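Local coordinates for protein alpha-1,3-glucanase (Paenibacillus glycanilyticus, PDB 6K0P) that probably hydrolyses alpha-1,3-glucan, as a family 87 glycoside hydrolase whose catalytic domain binds nigerose, at residues A[301-304]-A[308-311]; A[342-347]-A[355-360]. The protein carries 1 engineered substitution. All coordinates share one frame; numbering follows the deposited sequence. Where two conformers were deposited one is given.

How the interactions relate
Along the chain, residues 301-304 come first and meet 308-311 after a three-residue loop, which closes interaction 1. The chain then makes strands 319-326 and 333-336. Only after these does 342-347 meet 355-360, closing the longer loop of interaction 2. The two contacts therefore lie in series and neither nest nor cross. Their centres are 11 Å apart and they do not touch. Each joins two successive faces of the parallel beta-helix across its interior. The intervening strand 319-326 links them: F320 meets L309 and I344, and I325 meets L309 and F357. W311 carries interaction 1 outward to the bound sugar.

Interaction 1. Residues A[301-304]-A[308-311]; sequences IWVE and CLYW. With GLC (alpha-D-glucopyranose), chain B; GLC (alpha-D-glucopyranose), chain C.
L309 packs against I301 and V303 inside the parallel beta-helix of the catalytic domain, where the chain turns from one face of the coil to the next. The apolar contact rests on one branch of the leucine. L309 CD1 lies 4.0 Å from I301 CD1, where the two side chains meet at an oblique angle. The same methyl lies 3.9 Å from V303 CG2, and here the crossing is near a right angle. V303 was modelled in two conformers, so its share is less certain. The leucine extends with CG opposite the backbone N (chi1 169°), which carries its end toward the strand. F287 of strand 286-289 and I325 of strand 319-326 also touch L309, so neighbouring coils help enclose it.

The polar contact lies within 301-304, on side chains turned from this core. W302 NE1 donates to E304 OE2 at 2.7 Å. The N-H...O angle is 166° and the acceptor lies in the indole plane. The oxygen uses its anti lone pair. E304 OE1 is hydrogen-bonded to N327 ND2, so both carboxylate oxygens have partners and the group is fixed in rotation. W240 meets the W302 ring edge-to-face.

The sugar contact is made by W311. One face of its indole receives two glucose units whose alpha-1,3 link runs from O3 of chain B to C1 of chain C, as in nigerose. K286 makes a cation-pi contact with this ring, and its NZ also hydrogen-bonds the sugar. O4 of the chain B glucose is 3.4 Å from W311 CE3, over the face and offset toward the rim. O5 of the chain C glucose comes in obliquely, 3.3 Å from W311 NE1.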
ATOM      1  N   ILE A 301      -8.304  10.479  -6.700  1.00 10.05           N
ATOM      2  CA  ILE A 301      -8.691   9.334  -7.511  1.00 10.43           C
ATOM      3  C   ILE A 301      -8.542   8.055  -6.695  1.00 10.17           C
ATOM      4  O   ILE A 301      -7.747   7.969  -5.750  1.00 11.41           O
ATOM      5  CB  ILE A 301      -8.020   9.241  -8.898  1.00 11.81           C
ATOM      6  CG1 ILE A 301      -6.575   8.787  -8.792  1.00 12.05           C
ATOM      7  CG2 ILE A 301      -8.133  10.582  -9.660  1.00 12.75           C
ATOM      8  CD1 ILE A 301      -6.017   8.362 -10.147  1.00 13.58           C
ATOM      9  N   TRP A 302      -9.357   7.064  -7.050  1.00  9.01           N
ATOM     10  CA  TRP A 302      -9.422   5.772  -6.377  1.00  9.65           C
ATOM     11  C   TRP A 302      -9.192   4.724  -7.457  1.00  8.59           C
ATOM     12  O   TRP A 302      -9.954   4.655  -8.426  1.00  9.48           O
ATOM     13  CB  TRP A 302     -10.808   5.652  -5.734  1.00  9.69           C
ATOM     14  CG  TRP A 302     -11.247   4.320  -5.160  1.00  9.30           C
ATOM     15  CD1 TRP A 302     -10.560   3.133  -5.128  1.00 10.53           C
ATOM     16  CD2 TRP A 302     -12.506   4.075  -4.530  1.00 11.14           C
ATOM     17  NE1 TRP A 302     -11.331   2.161  -4.514  1.00  9.29           N
ATOM     18  CE2 TRP A 302     -12.533   2.718  -4.151  1.00 10.90           C
ATOM     19  CE3 TRP A 302     -13.622   4.876  -4.258  1.00 13.64           C
ATOM     20  CZ2 TRP A 302     -13.632   2.146  -3.512  1.00 11.04           C
ATOM     21  CZ3 TRP A 302     -14.715   4.303  -3.626  1.00 13.70           C
ATOM     22  CH2 TRP A 302     -14.711   2.952  -3.259  1.00 12.24           C
ATOM     23  N   VAL A 303      -8.102   3.964  -7.340  1.00  9.29           N
ATOM     24  CA  VAL A 303      -7.669   3.037  -8.381  0.65  9.40           C
ATOM     25  C   VAL A 303      -7.505   1.649  -7.773  1.00  9.62           C
ATOM     26  O   VAL A 303      -6.927   1.509  -6.688  1.00  9.52           O
ATOM     27  CB  VAL A 303      -6.344   3.524  -9.007  0.65 12.36           C
ATOM     28  CG1 VAL A 303      -5.850   2.578 -10.068  0.65 10.88           C
ATOM     29  CG2 VAL A 303      -6.520   4.920  -9.581  0.65 13.95           C
ATOM     30  N   GLU A 304      -8.003   0.632  -8.479  1.00  8.31           N
ATOM     31  CA  GLU A 304      -7.895  -0.762  -8.065  1.00  8.24           C
ATOM     32  C   GLU A 304      -7.618  -1.661  -9.256  1.00  9.35           C
ATOM     33  O   GLU A 304      -8.005  -1.361 -10.388  1.00  8.97           O
ATOM     34  CB  GLU A 304      -9.174  -1.290  -7.396  1.00 10.32           C
ATOM     35  CG  GLU A 304      -9.606  -0.447  -6.209  1.00  9.05           C
ATOM     36  CD  GLU A 304     -10.384  -1.216  -5.150  1.00  8.84           C
ATOM     37  OE1 GLU A 304     -10.413  -2.475  -5.171  1.00 10.03           O
ATOM     38  OE2 GLU A 304     -10.955  -0.549  -4.257  1.00 10.21           O
ATOM     39  N   CYS A 308       0.132  -1.077 -11.049  1.00 10.19           N
ATOM     40  CA  CYS A 308       0.487   0.067 -10.214  1.00 10.78           C
ATOM     41  C   CYS A 308      -0.441   1.223 -10.537  1.00  8.96           C
ATOM     42  O   CYS A 308      -1.064   1.257 -11.605  1.00 10.43           O
ATOM     43  CB  CYS A 308       1.903   0.596 -10.502  1.00 11.22           C
ATOM     44  SG  CYS A 308       3.200  -0.644 -10.556  1.00 12.36           S
ATOM     45  N   LEU A 309      -0.483   2.209  -9.628  1.00  9.20           N
ATOM     46  CA  LEU A 309      -1.031   3.512 -10.003  1.00 10.63           C
ATOM     47  C   LEU A 309      -0.071   4.252 -10.922  1.00 11.23           C
ATOM     48  O   LEU A 309      -0.453   4.688 -12.011  1.00 11.76           O
ATOM     49  CB  LEU A 309      -1.364   4.362  -8.770  1.00 11.22           C
ATOM     50  CG  LEU A 309      -1.686   5.840  -9.076  1.00 12.31           C
ATOM     51  CD1 LEU A 309      -2.801   5.979 -10.126  1.00 15.38           C
ATOM     52  CD2 LEU A 309      -2.058   6.618  -7.807  1.00 14.15           C
ATOM     53  N   TYR A 310       1.188   4.392 -10.506  1.00 11.01           N
ATOM     54  CA  TYR A 310       2.140   5.201 -11.254  1.00 11.45           C
ATOM     55  C   TYR A 310       3.556   4.752 -10.926  1.00 12.17           C
ATOM     56  O   TYR A 310       3.874   4.468  -9.762  1.00 11.02           O
ATOM     57  CB  TYR A 310       1.979   6.691 -10.929  1.00 11.66           C
ATOM     58  CG  TYR A 310       2.903   7.559 -11.746  1.00 12.13           C
ATOM     59  CD1 TYR A 310       2.694   7.729 -13.110  1.00 10.38           C
ATOM     60  CD2 TYR A 310       4.000   8.178 -11.167  1.00 12.23           C
ATOM     61  CE1 TYR A 310       3.548   8.508 -13.878  1.00 12.84           C
ATOM     62  CE2 TYR A 310       4.846   8.971 -11.924  1.00 11.39           C
ATOM     63  CZ  TYR A 310       4.622   9.121 -13.276  1.00 12.96           C
ATOM     64  OH  TYR A 310       5.490   9.885 -14.033  1.00 14.51           O
ATOM     65  N   TRP A 311       4.404   4.713 -11.960  1.00 14.04           N
ATOM     66  CA  TRP A 311       5.807   4.313 -11.858  1.00 13.11           C
ATOM     67  C   TRP A 311       6.592   5.398 -12.585  1.00 15.72           C
ATOM     68  O   TRP A 311       6.760   5.336 -13.807  1.00 16.43           O
ATOM     69  CB  TRP A 311       6.005   2.949 -12.500  1.00 14.47           C
ATOM     70  CG  TRP A 311       7.379   2.370 -12.350  1.00 14.90           C
ATOM     71  CD1 TRP A 311       8.515   2.750 -13.019  1.00 15.33           C
ATOM     72  CD2 TRP A 311       7.754   1.287 -11.500  1.00 14.08           C
ATOM     73  NE1 TRP A 311       9.578   1.969 -12.622  1.00 15.59           N
ATOM     74  CE2 TRP A 311       9.139   1.067 -11.687  1.00 16.38           C
ATOM     75  CE3 TRP A 311       7.060   0.490 -10.583  1.00 13.92           C
ATOM     76  CZ2 TRP A 311       9.837   0.075 -11.000  1.00 16.62           C
ATOM     77  CZ3 TRP A 311       7.749  -0.498  -9.906  1.00 15.00           C
ATOM     78  CH2 TRP A 311       9.130  -0.696 -10.114  1.00 19.11           C
TER
HETATM   79  C1  GLC B   1       9.381  -4.900 -11.821  1.00 26.23           C
HETATM   80  C2  GLC B   1       9.878  -4.260 -13.102  1.00 19.72           C
HETATM   81  C3  GLC B   1       9.283  -2.877 -13.234  1.00 19.04           C
HETATM   82  C4  GLC B   1       7.765  -2.937 -13.120  1.00 17.66           C
HETATM   83  C5  GLC B   1       7.389  -3.559 -11.803  1.00 16.35           C
HETATM   84  C6  GLC B   1       5.894  -3.804 -11.669  1.00 15.30           C
HETATM   85  O1  GLC B   1       9.975  -4.192 -10.788  1.00 42.68           O
HETATM   86  O2  GLC B   1      11.309  -4.256 -13.056  1.00 19.52           O
HETATM   87  O3  GLC B   1       9.537  -2.429 -14.554  1.00 19.46           O
HETATM   88  O4  GLC B   1       7.195  -1.654 -13.180  1.00 16.58           O
HETATM   89  O5  GLC B   1       7.992  -4.812 -11.710  1.00 16.93           O
HETATM   90  O6  GLC B   1       5.322  -4.549 -12.708  1.00 15.01           O
HETATM   91  C1  GLC C   2       9.931  -1.007 -14.626  1.00 20.24           C
HETATM   92  C2  GLC C   2       9.990  -0.571 -16.085  1.00 23.59           C
HETATM   93  C3  GLC C   2      11.242  -1.165 -16.723  1.00 25.01           C
HETATM   94  C4  GLC C   2      12.483  -0.785 -15.918  1.00 25.44           C
HETATM   95  C5  GLC C   2      12.285  -1.183 -14.453  1.00 22.00           C
HETATM   96  C6  GLC C   2      13.468  -0.809 -13.560  1.00 22.03           C
HETATM   97  O2  GLC C   2       8.838  -1.041 -16.757  1.00 24.72           O
HETATM   98  O3  GLC C   2      11.361  -0.740 -18.065  1.00 24.86           O
HETATM   99  O4  GLC C   2      13.612  -1.443 -16.455  1.00 23.67           O
HETATM  100  O5  GLC C   2      11.105  -0.577 -13.953  1.00 20.43           O
HETATM  101  O6  GLC C   2      13.726   0.580 -13.632  1.00 24.04           O

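Interaction 2. Residues A[342-347]-A[355-360]; sequences NVIDNN and DSFALF
F357 reaches across to I344 and N347, joining two successive faces of the parallel beta-helix through its interior. The ring meets both residues obliquely. I344 CG2 is 4.2 Å from F357 CD1. With chi1 at -50°, I344 CG1 lies beside the backbone N and CG2 lies anti to it, which points the CG2 methyl toward the ring. N347 contributes its CB rather than its amide. That carbon is 3.8 Å from both F357 CZ and F357 CE1, so it sits beside the far end of the ring.

The next shell holds these groups in place. I325 of strand 319-326 touches F357, and F320 of the same strand touches I344. Backbone hydrogen bonds tie I344 to K374 and T376 on the following turn of the coil.

The amide of N347 looks back to the preceding turn. Its two ends are satisfied there, which fixes the flip of the group and leaves CB for the phenyl ring. N323 in turn accepts from I301 N through its OD1. Such bonds recall the asparagine ladders of parallel beta-helices. In this one, N347 OD1 accepts from N323 N, and N347 ND2 donates to F320 O.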
ATOM      1  N   ASN A 342       8.930  15.838  -6.025  1.00 11.54           N
ATOM      2  CA  ASN A 342       7.537  15.421  -6.088  1.00 10.26           C
ATOM      3  C   ASN A 342       6.883  15.531  -4.721  1.00 11.86           C
ATOM      4  O   ASN A 342       7.534  15.397  -3.676  1.00 12.01           O
ATOM      5  CB  ASN A 342       7.426  13.989  -6.602  1.00 12.41           C
ATOM      6  CG  ASN A 342       7.931  13.850  -8.020  1.00 12.02           C
ATOM      7  OD1 ASN A 342       7.263  14.267  -8.969  1.00 12.16           O
ATOM      8  ND2 ASN A 342       9.120  13.287  -8.174  1.00 11.93           N
ATOM      9  N   VAL A 343       5.576  15.757  -4.740  1.00 11.55           N
ATOM     10  CA  VAL A 343       4.748  15.846  -3.548  1.00 13.00           C
ATOM     11  C   VAL A 343       3.805  14.648  -3.576  1.00 12.71           C
ATOM     12  O   VAL A 343       2.869  14.603  -4.382  1.00 12.69           O
ATOM     13  CB  VAL A 343       3.978  17.172  -3.519  1.00 12.24           C
ATOM     14  CG1 VAL A 343       2.975  17.202  -2.371  1.00 14.82           C
ATOM     15  CG2 VAL A 343       4.973  18.330  -3.398  1.00 14.10           C
ATOM     16  N   ILE A 344       4.071  13.665  -2.721  1.00 10.83           N
ATOM     17  CA  ILE A 344       3.219  12.488  -2.571  1.00 10.05           C
ATOM     18  C   ILE A 344       2.576  12.621  -1.198  1.00 10.96           C
ATOM     19  O   ILE A 344       3.168  12.231  -0.186  1.00 11.18           O
ATOM     20  CB  ILE A 344       4.037  11.189  -2.697  1.00 10.98           C
ATOM     21  CG1 ILE A 344       4.908  11.220  -3.959  1.00 12.63           C
ATOM     22  CG2 ILE A 344       3.126   9.957  -2.677  1.00 12.02           C
ATOM     23  CD1 ILE A 344       4.148  11.401  -5.240  1.00 15.26           C
ATOM     24  N   ASP A 345       1.375  13.198  -1.145  1.00  9.40           N
ATOM     25  CA  ASP A 345       0.797  13.678   0.103  1.00  9.84           C
ATOM     26  C   ASP A 345      -0.612  13.143   0.303  1.00 11.46           C
ATOM     27  O   ASP A 345      -1.454  13.234  -0.596  1.00 11.42           O
ATOM     28  CB  ASP A 345       0.737  15.205   0.097  1.00 12.28           C
ATOM     29  CG  ASP A 345       0.138  15.762   1.360  1.00 14.08           C
ATOM     30  OD1 ASP A 345       0.549  15.319   2.452  1.00 13.95           O
ATOM     31  OD2 ASP A 345      -0.732  16.651   1.267  1.00 19.01           O
ATOM     32  N   ASN A 346      -0.875  12.609   1.491  1.00 10.34           N
ATOM     33  CA  ASN A 346      -2.239  12.305   1.910  1.00  9.45           C
ATOM     34  C   ASN A 346      -2.892  11.259   1.015  1.00 10.79           C
ATOM     35  O   ASN A 346      -4.022  11.421   0.558  1.00 11.98           O
ATOM     36  CB  ASN A 346      -3.107  13.563   2.035  1.00 10.62           C
ATOM     37  CG  ASN A 346      -4.181  13.398   3.082  1.00 11.35           C
ATOM     38  OD1 ASN A 346      -3.877  13.186   4.257  1.00 12.27           O
ATOM     39  ND2 ASN A 346      -5.445  13.465   2.667  1.00 12.24           N
ATOM     40  N   ASN A 347      -2.167  10.167   0.789  1.00  9.84           N
ATOM     41  CA  ASN A 347      -2.657   9.044   0.007  1.00 10.41           C
ATOM     42  C   ASN A 347      -2.784   7.820   0.901  1.00  9.75           C
ATOM     43  O   ASN A 347      -1.994   7.622   1.831  1.00 11.00           O
ATOM     44  CB  ASN A 347      -1.706   8.731  -1.139  1.00  9.25           C
ATOM     45  CG  ASN A 347      -1.520   9.915  -2.068  1.00 10.46           C
ATOM     46  OD1 ASN A 347      -2.426  10.269  -2.815  1.00 11.02           O
ATOM     47  ND2 ASN A 347      -0.348  10.537  -2.024  1.00 11.69           N
ATOM     48  N   ASP A 355       5.954  -2.910  -2.931  1.00 10.62           N
ATOM     49  CA  ASP A 355       6.133  -1.716  -2.101  1.00  9.68           C
ATOM     50  C   ASP A 355       4.996  -0.731  -2.341  1.00 10.71           C
ATOM     51  O   ASP A 355       4.752  -0.317  -3.476  1.00 10.82           O
ATOM     52  CB  ASP A 355       7.454  -1.022  -2.464  1.00 10.59           C
ATOM     53  CG  ASP A 355       8.692  -1.817  -2.082  1.00 11.13           C
ATOM     54  OD1 ASP A 355       8.690  -2.561  -1.078  1.00 10.64           O
ATOM     55  OD2 ASP A 355       9.704  -1.650  -2.802  1.00 12.97           O
ATOM     56  N   SER A 356       4.289  -0.335  -1.280  1.00 10.26           N
ATOM     57  CA  SER A 356       3.114   0.511  -1.506  1.00  8.84           C
ATOM     58  C   SER A 356       3.522   1.888  -2.013  1.00 10.44           C
ATOM     59  O   SER A 356       2.999   2.368  -3.027  1.00 10.93           O
ATOM     60  CB  SER A 356       2.280   0.650  -0.237  1.00  9.70           C
ATOM     61  OG  SER A 356       1.780  -0.612   0.191  1.00 10.63           O
ATOM     62  N   PHE A 357       4.459   2.535  -1.321  1.00  8.95           N
ATOM     63  CA  PHE A 357       5.017   3.821  -1.727  1.00 10.81           C
ATOM     64  C   PHE A 357       6.522   3.650  -1.740  1.00  9.05           C
ATOM     65  O   PHE A 357       7.105   3.262  -0.723  1.00 10.66           O
ATOM     66  CB  PHE A 357       4.624   4.920  -0.736  1.00 10.38           C
ATOM     67  CG  PHE A 357       3.145   5.174  -0.667  1.00 10.83           C
ATOM     68  CD1 PHE A 357       2.511   5.944  -1.632  1.00 10.77           C
ATOM     69  CD2 PHE A 357       2.393   4.637   0.359  1.00 10.54           C
ATOM     70  CE1 PHE A 357       1.138   6.181  -1.567  1.00 10.84           C
ATOM     71  CE2 PHE A 357       1.024   4.865   0.425  1.00 10.76           C
ATOM     72  CZ  PHE A 357       0.399   5.635  -0.539  1.00 10.50           C
ATOM     73  N   ALA A 358       7.148   3.932  -2.878  1.00  9.49           N
ATOM     74  CA  ALA A 358       8.567   3.647  -3.044  1.00  9.36           C
ATOM     75  C   ALA A 358       9.262   4.790  -3.769  1.00  9.76           C
ATOM     76  O   ALA A 358       8.648   5.537  -4.542  1.00 10.82           O
ATOM     77  CB  ALA A 358       8.796   2.341  -3.811  1.00 11.29           C
ATOM     78  N   LEU A 359      10.562   4.903  -3.502  1.00 10.08           N
ATOM     79  CA  LEU A 359      11.443   5.853  -4.169  1.00 11.02           C
ATOM     80  C   LEU A 359      12.707   5.093  -4.524  1.00 11.37           C
ATOM     81  O   LEU A 359      13.373   4.557  -3.633  1.00 13.60           O
ATOM     82  CB  LEU A 359      11.757   7.028  -3.235  1.00 12.90           C
ATOM     83  CG  LEU A 359      12.517   8.208  -3.843  1.00 15.08           C
ATOM     84  CD1 LEU A 359      11.746   8.874  -4.986  1.00 15.83           C
ATOM     85  CD2 LEU A 359      12.796   9.230  -2.752  1.00 18.36           C
ATOM     86  N   PHE A 360      13.004   4.980  -5.814  1.00 12.04           N
ATOM     87  CA  PHE A 360      14.199   4.263  -6.258  1.00 11.73           C
ATOM     88  C   PHE A 360      15.124   5.245  -6.955  1.00 13.13           C
ATOM     89  O   PHE A 360      14.846   5.684  -8.074  1.00 13.56           O
ATOM     90  CB  PHE A 360      13.885   3.079  -7.172  1.00 14.73           C
ATOM     91  CG  PHE A 360      15.078   2.173  -7.397  1.00 13.86           C
ATOM     92  CD1 PHE A 360      16.065   2.510  -8.314  1.00 22.68           C
ATOM     93  CD2 PHE A 360      15.230   1.010  -6.659  1.00 17.65           C
ATOM     94  CE1 PHE A 360      17.170   1.691  -8.497  1.00 21.10           C
ATOM     95  CE2 PHE A 360      16.331   0.186  -6.839  1.00 18.59           C
ATOM     96  CZ  PHE A 360      17.296   0.524  -7.756  1.00 19.44           C
TER